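Local coordinates for protein oligogalacturonate lyase (Yersinia enterocolitica subsp. enterocolitica, PDB 3PE7) that cleaves oligogalacturonates by beta-elimination, probably in the cytoplasm during pectin breakdown, and binds manganese within a seven-bladed beta-propeller, at residues A[143-149]-A[161-167]; A[318-322]-A[334-339]; A[29-35]-A[372-377]. All blocks are in the same frame, centred on the assembly; numbering follows the deposited sequence.

The three contacts sit in different parts of one seven-bladed beta-propeller. Interaction 1 joins the two ends of the helix-bearing connection between strands 138-145 and 168-174 of one blade. It lies away from the metal sites, with centres about 37 Å from interaction 2 and about 34 Å from interaction 3. Interaction 2 closes the open end of the hairpin of strands 321-326 and 331-337. Interaction 3 joins the ring-closing blade to the first blade. These two contacts have centres about 17 Å apart and nearest atoms about 6 Å apart, without touching. Both are near the manganese site: the H338 side chain is about 11 Å from the ion, and that of R35 about 9 Å.

Interaction 1 (A[143-149]-A[161-167]); sequences EIRREDW and FYFTKPC
E143 to R145 end strand 138-145 in beta conformation. The E143 carboxylate bonds to Y118 and forms a salt bridge with R169. I144 (chi1 m) sets CG2 4.1 Å from P166 CB and CD1 4.0 Å from F161 CE2. R145 opposes C167, CA atoms 5.7 Å apart, and R145 N donates to C167 O at 3.0 Å. Residues 146-148 then curl with helical angles, and D148 N bonds to R145 O (2.9 Å). D148 lies beside P166, CA atoms 5.3 Å apart. Its m rotamer lets OD2 accept from C167 N at 2.8 Å. One water links D148 O (2.6 Å) to T164 OG1 (2.7 Å). W149 (chi1 t) points its edge at the face of F161 (chi1 t): centroids 5.6 Å apart, planes at 82°. Across the contact, 162-164 have helical angles, and T164 OG1 donates to F161 O at 2.6 Å. K165 has left-handed angles (50/60), and P166 and C167 are extended. The contact closes the neck of the long, helix-bearing connection between strands 138-145 and 168-174 of a propeller blade. C167 is held on both sides of its backbone: its N by a carboxylate, its O by a strand amide, beside an apolar cluster.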
loop_
_atom_site.group_PDB
_atom_site.type_symbol
_atom_site.label_atom_id
_atom_site.label_comp_id
_atom_site.label_asym_id
_atom_site.label_seq_id
_atom_site.Cartn_x
_atom_site.Cartn_y
_atom_site.Cartn_z
ATOM N N GLU A 143 12.589 -6.832 -10.081
ATOM C CA GLU A 143 13.388 -6.134 -11.090
ATOM C C GLU A 143 13.056 -6.693 -12.461
ATOM O O GLU A 143 12.872 -7.905 -12.627
ATOM C CB GLU A 143 14.884 -6.290 -10.800
ATOM C CG GLU A 143 15.322 -5.586 -9.509
ATOM C CD GLU A 143 16.760 -5.858 -9.138
ATOM O OE1 GLU A 143 17.462 -6.583 -9.893
ATOM O OE2 GLU A 143 17.185 -5.317 -8.096
ATOM N N ILE A 144 12.955 -5.806 -13.446
ATOM C CA ILE A 144 12.591 -6.202 -14.809
ATOM C C ILE A 144 13.771 -5.877 -15.717
ATOM O O ILE A 144 14.408 -4.838 -15.550
ATOM C CB ILE A 144 11.318 -5.455 -15.294
ATOM C CG1 ILE A 144 10.152 -5.737 -14.323
ATOM C CG2 ILE A 144 10.987 -5.822 -16.763
ATOM C CD1 ILE A 144 8.755 -5.214 -14.759
ATOM N N ARG A 145 14.089 -6.777 -16.642
ATOM C CA ARG A 145 15.229 -6.541 -17.516
ATOM C C ARG A 145 14.980 -5.249 -18.291
ATOM O O ARG A 145 13.881 -5.038 -18.795
ATOM C CB ARG A 145 15.448 -7.723 -18.468
ATOM C CG ARG A 145 16.818 -7.695 -19.105
ATOM C CD ARG A 145 17.026 -8.830 -20.105
ATOM N NE ARG A 145 16.988 -10.152 -19.480
ATOM C CZ ARG A 145 17.959 -10.670 -18.724
ATOM N NH1 ARG A 145 19.073 -9.990 -18.476
ATOM N NH2 ARG A 145 17.820 -11.891 -18.219
ATOM N N ARG A 146 15.993 -4.390 -18.359
ATOM C CA ARG A 146 15.838 -3.076 -19.012
ATOM C C ARG A 146 15.293 -3.197 -20.440
ATOM O O ARG A 146 14.438 -2.410 -20.854
ATOM C CB ARG A 146 17.162 -2.302 -19.030
ATOM C CG ARG A 146 17.034 -0.920 -19.697
ATOM C CD ARG A 146 18.327 -0.138 -19.662
ATOM N NE ARG A 146 18.726 0.168 -18.294
ATOM C CZ ARG A 146 18.171 1.104 -17.528
ATOM N NH1 ARG A 146 17.165 1.844 -17.975
ATOM N NH2 ARG A 146 18.625 1.284 -16.295
ATOM N N GLU A 147 15.819 -4.167 -21.190
ATOM C CA GLU A 147 15.377 -4.457 -22.558
ATOM C C GLU A 147 13.879 -4.671 -22.661
ATOM O O GLU A 147 13.263 -4.368 -23.698
ATOM C CB GLU A 147 16.052 -5.732 -23.064
ATOM C CG GLU A 147 17.032 -5.573 -24.184
ATOM C CD GLU A 147 17.175 -6.884 -24.947
ATOM O OE1 GLU A 147 17.126 -6.868 -26.207
ATOM O OE2 GLU A 147 17.294 -7.937 -24.272
ATOM N N ASP A 148 13.304 -5.219 -21.591
ATOM C CA ASP A 148 11.889 -5.574 -21.548
ATOM C C ASP A 148 11.037 -4.504 -20.872
ATOM O O ASP A 148 9.809 -4.572 -20.929
ATOM C CB ASP A 148 11.702 -6.886 -20.786
ATOM C CG ASP A 148 12.256 -8.076 -21.529
ATOM O OD1 ASP A 148 12.550 -7.942 -22.745
ATOM O OD2 ASP A 148 12.380 -9.158 -20.907
ATOM N N TRP A 149 11.677 -3.531 -20.232
ATOM C CA TRP A 149 10.944 -2.508 -19.498
ATOM C C TRP A 149 10.510 -1.359 -20.391
ATOM O O TRP A 149 11.264 -0.935 -21.271
ATOM C CB TRP A 149 11.778 -1.954 -18.338
ATOM C CG TRP A 149 11.087 -0.819 -17.622
ATOM C CD1 TRP A 149 11.469 0.503 -17.595
ATOM C CD2 TRP A 149 9.872 -0.898 -16.868
ATOM N NE1 TRP A 149 10.576 1.234 -16.850
ATOM C CE2 TRP A 149 9.591 0.403 -16.386
ATOM C CE3 TRP A 149 8.987 -1.944 -16.554
ATOM C CZ2 TRP A 149 8.457 0.692 -15.613
ATOM C CZ3 TRP A 149 7.864 -1.657 -15.770
ATOM C CH2 TRP A 149 7.609 -0.349 -15.314
ATOM N N PHE A 161 1.521 -4.309 -21.782
ATOM C CA PHE A 161 2.786 -4.786 -21.228
ATOM C C PHE A 161 2.720 -6.275 -20.871
ATOM O O PHE A 161 3.698 -7.010 -21.046
ATOM C CB PHE A 161 3.148 -3.966 -19.992
ATOM C CG PHE A 161 4.524 -4.234 -19.481
ATOM C CD1 PHE A 161 5.646 -3.976 -20.276
ATOM C CD2 PHE A 161 4.713 -4.745 -18.202
ATOM C CE1 PHE A 161 6.932 -4.229 -19.791
ATOM C CE2 PHE A 161 6.002 -4.987 -17.715
ATOM C CZ PHE A 161 7.107 -4.732 -18.512
ATOM N N TYR A 162 1.567 -6.690 -20.367
ATOM C CA TYR A 162 1.339 -8.081 -19.960
ATOM C C TYR A 162 1.670 -9.088 -21.079
ATOM O O TYR A 162 2.283 -10.125 -20.830
ATOM C CB TYR A 162 -0.113 -8.247 -19.504
ATOM C CG TYR A 162 -0.592 -9.686 -19.401
ATOM C CD1 TYR A 162 -1.452 -10.230 -20.366
ATOM C CD2 TYR A 162 -0.196 -10.495 -18.341
ATOM C CE1 TYR A 162 -1.896 -11.550 -20.276
ATOM C CE2 TYR A 162 -0.626 -11.821 -18.243
ATOM C CZ TYR A 162 -1.478 -12.341 -19.210
ATOM O OH TYR A 162 -1.919 -13.643 -19.109
ATOM N N PHE A 163 1.296 -8.750 -22.307
ATOM C CA PHE A 163 1.457 -9.669 -23.436
ATOM C C PHE A 163 2.897 -9.797 -23.926
ATOM O O PHE A 163 3.210 -10.727 -24.686
ATOM C CB PHE A 163 0.542 -9.240 -24.587
ATOM C CG PHE A 163 -0.908 -9.188 -24.214
ATOM C CD1 PHE A 163 -1.703 -10.328 -24.302
ATOM C CD2 PHE A 163 -1.483 -8.001 -23.765
ATOM C CE1 PHE A 163 -3.060 -10.277 -23.958
ATOM C CE2 PHE A 163 -2.848 -7.942 -23.412
ATOM C CZ PHE A 163 -3.629 -9.081 -23.513
ATOM N N THR A 164 3.770 -8.890 -23.485
ATOM C CA THR A 164 5.179 -8.909 -23.880
ATOM C C THR A 164 6.011 -9.960 -23.148
ATOM O O THR A 164 7.151 -10.195 -23.512
ATOM C CB THR A 164 5.864 -7.533 -23.704
ATOM O OG1 THR A 164 5.928 -7.199 -22.316
ATOM C CG2 THR A 164 5.127 -6.433 -24.475
ATOM N N LYS A 165 5.435 -10.582 -22.115
ATOM C CA LYS A 165 6.148 -11.592 -21.315
ATOM C C LYS A 165 7.522 -11.111 -20.859
ATOM O O LYS A 165 8.555 -11.724 -21.191
ATOM C CB LYS A 165 6.271 -12.924 -22.077
ATOM C CG LYS A 165 4.966 -13.677 -22.215
ATOM C CD LYS A 165 5.180 -15.029 -22.883
ATOM C CE LYS A 165 3.909 -15.521 -23.536
ATOM N NZ LYS A 165 2.966 -16.182 -22.582
ATOM N N PRO A 166 7.552 -10.009 -20.092
ATOM C CA PRO A 166 8.824 -9.434 -19.666
ATOM C C PRO A 166 9.568 -10.365 -18.720
ATOM O O PRO A 166 8.935 -11.099 -17.950
ATOM C CB PRO A 166 8.406 -8.177 -18.903
ATOM C CG PRO A 166 6.995 -8.492 -18.402
ATOM C CD PRO A 166 6.388 -9.299 -19.519
ATOM N N CYS A 167 10.894 -10.324 -18.791
ATOM C CA CYS A 167 11.749 -11.065 -17.878
ATOM C C CYS A 167 11.801 -10.341 -16.533
ATOM O O CYS A 167 12.334 -9.236 -16.425
ATOM C CB CYS A 167 13.149 -11.215 -18.448
ATOM S SG CYS A 167 14.278 -12.102 -17.333
HETATM O O HOH W 1 8.518 -6.317 -22.422
HETATM O O HOH W 2 11.659 -11.501 -22.227
#

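Interaction 2 (A[318-322]-A[334-339])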
loop_
_atom_site.group_PDB
_atom_site.type_symbol
_atom_site.label_atom_id
_atom_site.label_comp_id
_atom_site.label_asym_id
_atom_site.label_seq_id
_atom_site.Cartn_x
_atom_site.Cartn_y
_atom_site.Cartn_z
ATOM N N ASN A 318 -19.096 7.236 -8.357
ATOM C CA ASN A 318 -20.122 6.211 -8.061
ATOM C C ASN A 318 -20.358 5.988 -6.561
ATOM O O ASN A 318 -21.512 5.968 -6.088
ATOM C CB ASN A 318 -19.783 4.875 -8.745
ATOM C CG ASN A 318 -20.914 3.842 -8.632
ATOM O OD1 ASN A 318 -20.655 2.639 -8.486
ATOM N ND2 ASN A 318 -22.161 4.302 -8.724
ATOM N N ASP A 319 -19.266 5.788 -5.829
ATOM C CA ASP A 319 -19.366 5.455 -4.422
ATOM C C ASP A 319 -18.317 6.244 -3.651
ATOM O O ASP A 319 -17.149 5.868 -3.657
ATOM C CB ASP A 319 -19.152 3.947 -4.213
ATOM C CG ASP A 319 -19.535 3.491 -2.805
ATOM O OD1 ASP A 319 -19.795 2.286 -2.605
ATOM O OD2 ASP A 319 -19.615 4.329 -1.898
ATOM N N PRO A 320 -18.729 7.341 -2.977
ATOM C CA PRO A 320 -17.783 8.223 -2.289
ATOM C C PRO A 320 -17.433 7.750 -0.845
ATOM O O PRO A 320 -16.729 8.463 -0.107
ATOM C CB PRO A 320 -18.554 9.554 -2.231
ATOM C CG PRO A 320 -19.985 9.122 -2.036
ATOM C CD PRO A 320 -20.116 7.860 -2.920
ATOM N N PHE A 321 -17.960 6.593 -0.450
ATOM C CA PHE A 321 -17.900 6.179 0.950
ATOM C C PHE A 321 -16.723 5.287 1.307
ATOM O O PHE A 321 -16.207 4.550 0.457
ATOM C CB PHE A 321 -19.207 5.482 1.362
ATOM C CG PHE A 321 -20.389 6.396 1.316
ATOM C CD1 PHE A 321 -21.283 6.330 0.253
ATOM C CD2 PHE A 321 -20.585 7.357 2.319
ATOM C CE1 PHE A 321 -22.389 7.206 0.183
ATOM C CE2 PHE A 321 -21.684 8.250 2.254
ATOM C CZ PHE A 321 -22.587 8.158 1.186
ATOM N N LEU A 322 -16.318 5.393 2.572
ATOM C CA LEU A 322 -15.414 4.438 3.221
ATOM C C LEU A 322 -16.248 3.465 4.043
ATOM O O LEU A 322 -17.134 3.891 4.796
ATOM C CB LEU A 322 -14.417 5.168 4.126
ATOM C CG LEU A 322 -13.425 6.057 3.358
ATOM C CD1 LEU A 322 -12.960 7.234 4.190
ATOM C CD2 LEU A 322 -12.217 5.269 2.834
ATOM N N ARG A 334 -20.951 2.056 6.959
ATOM C CA ARG A 334 -20.598 3.180 6.117
ATOM C C ARG A 334 -20.153 4.295 7.067
ATOM O O ARG A 334 -20.983 4.957 7.693
ATOM C CB ARG A 334 -21.811 3.571 5.277
ATOM C CG ARG A 334 -21.534 4.573 4.210
ATOM C CD ARG A 334 -22.695 4.613 3.237
ATOM N NE ARG A 334 -23.808 5.401 3.749
ATOM C CZ ARG A 334 -24.929 5.636 3.059
ATOM N NH1 ARG A 334 -25.088 5.140 1.826
ATOM N NH2 ARG A 334 -25.894 6.374 3.599
ATOM N N VAL A 335 -18.841 4.491 7.202
ATOM C CA VAL A 335 -18.338 5.280 8.323
ATOM C C VAL A 335 -18.124 6.766 8.021
ATOM O O VAL A 335 -18.293 7.629 8.894
ATOM C CB VAL A 335 -17.083 4.627 8.967
ATOM C CG1 VAL A 335 -17.446 3.250 9.548
ATOM C CG2 VAL A 335 -15.958 4.493 7.974
ATOM N N ALA A 336 -17.772 7.053 6.774
ATOM C CA ALA A 336 -17.516 8.429 6.338
ATOM C C ALA A 336 -17.356 8.462 4.830
ATOM O O ALA A 336 -17.261 7.425 4.188
ATOM C CB ALA A 336 -16.275 8.984 7.011
ATOM N N ARG A 337 -17.345 9.668 4.279
ATOM C CA ARG A 337 -17.099 9.868 2.861
ATOM C C ARG A 337 -15.615 10.102 2.650
ATOM O O ARG A 337 -14.995 10.882 3.377
ATOM C CB ARG A 337 -17.851 11.114 2.375
ATOM C CG ARG A 337 -19.370 11.082 2.633
ATOM C CD ARG A 337 -20.008 12.457 2.301
ATOM N NE ARG A 337 -19.978 12.719 0.855
ATOM C CZ ARG A 337 -20.905 12.320 -0.007
ATOM N NH1 ARG A 337 -21.998 11.675 0.418
ATOM N NH2 ARG A 337 -20.750 12.572 -1.294
ATOM N N HIS A 338 -15.034 9.445 1.648
ATOM C CA HIS A 338 -13.724 9.901 1.166
ATOM C C HIS A 338 -13.874 11.048 0.146
ATOM O O HIS A 338 -13.059 11.992 0.135
ATOM C CB HIS A 338 -12.864 8.730 0.631
ATOM C CG HIS A 338 -13.397 8.076 -0.609
ATOM N ND1 HIS A 338 -13.868 6.782 -0.629
ATOM C CD2 HIS A 338 -13.484 8.526 -1.881
ATOM C CE1 HIS A 338 -14.265 6.477 -1.855
ATOM N NE2 HIS A 338 -14.035 7.524 -2.635
ATOM N N ASP A 339 -14.915 10.984 -0.689
ATOM C CA ASP A 339 -15.177 12.033 -1.708
ATOM C C ASP A 339 -14.005 12.328 -2.657
ATOM O O ASP A 339 -13.892 13.448 -3.186
ATOM C CB ASP A 339 -15.635 13.350 -1.046
ATOM C CG ASP A 339 -17.129 13.422 -0.829
ATOM O OD1 ASP A 339 -17.897 12.916 -1.688
ATOM O OD2 ASP A 339 -17.531 14.010 0.199
HETATM O O HOH W 3 -15.751 7.371 -5.630
#
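L322, F321 and P320 carry much of this contact, at the base of an antiparallel beta hairpin. L322 forms a hydrogen-bonded pair with A336: L322 N donates to A336 O at 2.8 Å. L322 O accepts from V335 N at 3.0 Å. The L322 side chain lies on the same face as A336, with CB 4.2 Å from V335 CG2 and CG 3.9 Å from H338 CB. F321 is in a non-hydrogen-bonded pair with R337, and their CA atoms are 4.2 Å apart. Its ring is covered by R334, whose guanidinium lies flat on it, planes at 15°. R334 CZ is 4.2 Å from the ring centroid, a cation-pi contact, and R334 CD adds a CH-pi contact at 3.5 Å. P320 lies just before the strand, beyond the last bridge. Its O accepts from both H338 N (2.6 Å) and D339 N (3.2 Å), so strand 331-337 is fastened where it stops. P320 CG rests on the R337 guanidinium, 3.6 Å from NH2, while R337 NE makes a salt bridge to D339 OD2 at 2.8 Å. D319 OD2 accepts from F321 N at 3.2 Å, an Asx turn leading into the strand, while OD1 bonds to the Y323 hydroxyl. In the blade, F321 bonds through its backbone to G301 on the inner neighbour, strand 296-301. L322 and H338 pack against F367 on strand 364-369 of the next blade.

Interaction 3 (A[29-35]-A[372-377]); sequences PDVTCHR and HGKPAL
This is a contact between blades of the beta-propeller, at the ring closure. Strand 376-381 belongs to the blade completed by N-terminal strands 12-15 and 22-25, a Velcro-type closure. Strand 33-34 starts the next blade. P29 and D30 make a turn (phi/psi -77/10 and -94/1), and 31-35 are extended. Opposite them, G373 has angles 144/-97, and 374-377 are extended. A CB on G373 would lie 2.9 Å from P29 O. CA atoms pair as P29-K374 (4.9 Å), T32-P375 (5.0 Å) and C33-A376 (4.9 Å). K374 N donates to P29 O at 2.9 Å, and C33 N to P375 O at 2.9 Å. L377 (chi1 m, chi2 p) places CD1 3.8 Å from C33 CB and CD2 4.0 Å from R35 CB. The R35 side chain hydrogen-bonds to S357 and that of H34 to T83. The R35 side chain is about 4 Å from that of manganese ligand H355. K374, chi1 m and then fully extended, donates from NZ to D30 O at 2.8 Å.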
loop_
_atom_site.group_PDB
_atom_site.type_symbol
_atom_site.label_atom_id
_atom_site.label_comp_id
_atom_site.label_asym_id
_atom_site.label_seq_id
_atom_site.Cartn_x
_atom_site.Cartn_y
_atom_site.Cartn_z
ATOM N N PRO A 29 -5.034 21.978 1.739
ATOM C CA PRO A 29 -5.373 21.503 0.396
ATOM C C PRO A 29 -4.930 22.440 -0.731
ATOM O O PRO A 29 -5.329 22.236 -1.880
ATOM C CB PRO A 29 -6.900 21.348 0.454
ATOM C CG PRO A 29 -7.339 22.330 1.491
ATOM C CD PRO A 29 -6.243 22.287 2.528
ATOM N N ASP A 30 -4.121 23.448 -0.409
ATOM C CA ASP A 30 -3.432 24.189 -1.463
ATOM C C ASP A 30 -2.038 23.618 -1.714
ATOM O O ASP A 30 -1.295 24.145 -2.556
ATOM C CB ASP A 30 -3.347 25.694 -1.144
ATOM C CG ASP A 30 -2.407 25.993 -0.008
ATOM O OD1 ASP A 30 -2.464 25.310 1.042
ATOM O OD2 ASP A 30 -1.568 26.903 -0.175
ATOM N N VAL A 31 -1.664 22.556 -0.992
ATOM C CA VAL A 31 -0.406 21.832 -1.251
ATOM C C VAL A 31 -0.738 20.341 -1.396
ATOM O O VAL A 31 -1.413 19.779 -0.535
ATOM C CB VAL A 31 0.610 22.031 -0.102
ATOM C CG1 VAL A 31 1.911 21.222 -0.361
ATOM C CG2 VAL A 31 0.863 23.516 0.093
ATOM N N THR A 32 -0.262 19.708 -2.465
ATOM C CA THR A 32 -0.502 18.272 -2.635
ATOM C C THR A 32 0.225 17.471 -1.566
ATOM O O THR A 32 1.449 17.523 -1.465
ATOM C CB THR A 32 -0.087 17.802 -4.049
ATOM O OG1 THR A 32 -0.951 18.435 -4.997
ATOM C CG2 THR A 32 -0.173 16.272 -4.186
ATOM N N CYS A 33 -0.551 16.760 -0.742
ATOM C CA CYS A 33 -0.006 15.841 0.264
ATOM C C CYS A 33 -0.785 14.533 0.179
ATOM O O CYS A 33 -1.989 14.522 -0.105
ATOM C CB CYS A 33 -0.162 16.414 1.678
ATOM S SG CYS A 33 0.721 17.983 1.936
ATOM N N HIS A 34 -0.114 13.424 0.424
ATOM C CA HIS A 34 -0.809 12.146 0.343
ATOM C C HIS A 34 -0.205 11.143 1.299
ATOM O O HIS A 34 0.966 11.235 1.666
ATOM C CB HIS A 34 -0.732 11.574 -1.086
ATOM C CG HIS A 34 0.661 11.207 -1.485
ATOM N ND1 HIS A 34 1.211 9.973 -1.204
ATOM C CD2 HIS A 34 1.645 11.941 -2.060
ATOM C CE1 HIS A 34 2.460 9.946 -1.648
ATOM N NE2 HIS A 34 2.751 11.131 -2.157
ATOM N N ARG A 35 -1.017 10.172 1.705
ATOM C CA ARG A 35 -0.500 9.090 2.539
ATOM C C ARG A 35 0.268 8.069 1.699
ATOM O O ARG A 35 0.153 8.059 0.472
ATOM C CB ARG A 35 -1.672 8.444 3.274
ATOM C CG ARG A 35 -2.468 7.575 2.344
ATOM C CD ARG A 35 -1.926 6.149 2.556
ATOM N NE ARG A 35 -2.745 5.655 3.591
ATOM C CZ ARG A 35 -2.498 4.790 4.564
ATOM N NH1 ARG A 35 -1.330 4.157 4.779
ATOM N NH2 ARG A 35 -3.524 4.586 5.360
ATOM N N HIS A 372 -11.175 18.797 -1.113
ATOM C CA HIS A 372 -11.087 20.227 -0.810
ATOM C C HIS A 372 -10.101 21.008 -1.671
ATOM O O HIS A 372 -9.799 22.175 -1.374
ATOM C CB HIS A 372 -10.796 20.418 0.682
ATOM C CG HIS A 372 -11.826 19.791 1.566
ATOM N ND1 HIS A 372 -11.497 18.975 2.629
ATOM C CD2 HIS A 372 -13.180 19.827 1.520
ATOM C CE1 HIS A 372 -12.604 18.551 3.213
ATOM N NE2 HIS A 372 -13.640 19.052 2.557
ATOM N N GLY A 373 -9.602 20.367 -2.726
ATOM C CA GLY A 373 -8.706 21.036 -3.667
ATOM C C GLY A 373 -7.652 20.078 -4.181
ATOM O O GLY A 373 -7.898 19.295 -5.092
ATOM N N LYS A 374 -6.478 20.122 -3.575
ATOM C CA LYS A 374 -5.435 19.169 -3.923
ATOM C C LYS A 374 -5.539 17.993 -2.948
ATOM O O LYS A 374 -6.218 18.105 -1.925
ATOM C CB LYS A 374 -4.068 19.846 -3.851
ATOM C CG LYS A 374 -3.911 20.976 -4.886
ATOM C CD LYS A 374 -2.636 21.735 -4.631
ATOM C CE LYS A 374 -2.437 22.852 -5.634
ATOM N NZ LYS A 374 -1.198 23.599 -5.258
ATOM N N PRO A 375 -4.854 16.880 -3.253
ATOM C CA PRO A 375 -4.772 15.772 -2.296
ATOM C C PRO A 375 -4.357 16.229 -0.887
ATOM O O PRO A 375 -3.444 17.050 -0.729
ATOM C CB PRO A 375 -3.693 14.878 -2.897
ATOM C CG PRO A 375 -3.840 15.116 -4.387
ATOM C CD PRO A 375 -4.115 16.589 -4.498
ATOM N N ALA A 376 -5.048 15.699 0.118
ATOM C CA ALA A 376 -4.758 16.004 1.521
ATOM C C ALA A 376 -4.980 14.740 2.349
ATOM O O ALA A 376 -5.600 13.777 1.879
ATOM C CB ALA A 376 -5.669 17.175 2.033
ATOM N N LEU A 377 -4.474 14.752 3.574
ATOM C CA LEU A 377 -4.641 13.641 4.508
ATOM C C LEU A 377 -5.780 13.910 5.487
ATOM O O LEU A 377 -5.951 15.026 5.985
ATOM C CB LEU A 377 -3.338 13.376 5.286
ATOM C CG LEU A 377 -2.287 12.556 4.508
ATOM C CD1 LEU A 377 -1.514 13.446 3.542
ATOM C CD2 LEU A 377 -1.357 11.837 5.461
HETATM O O HOH W 4 1.258 21.396 -4.729
#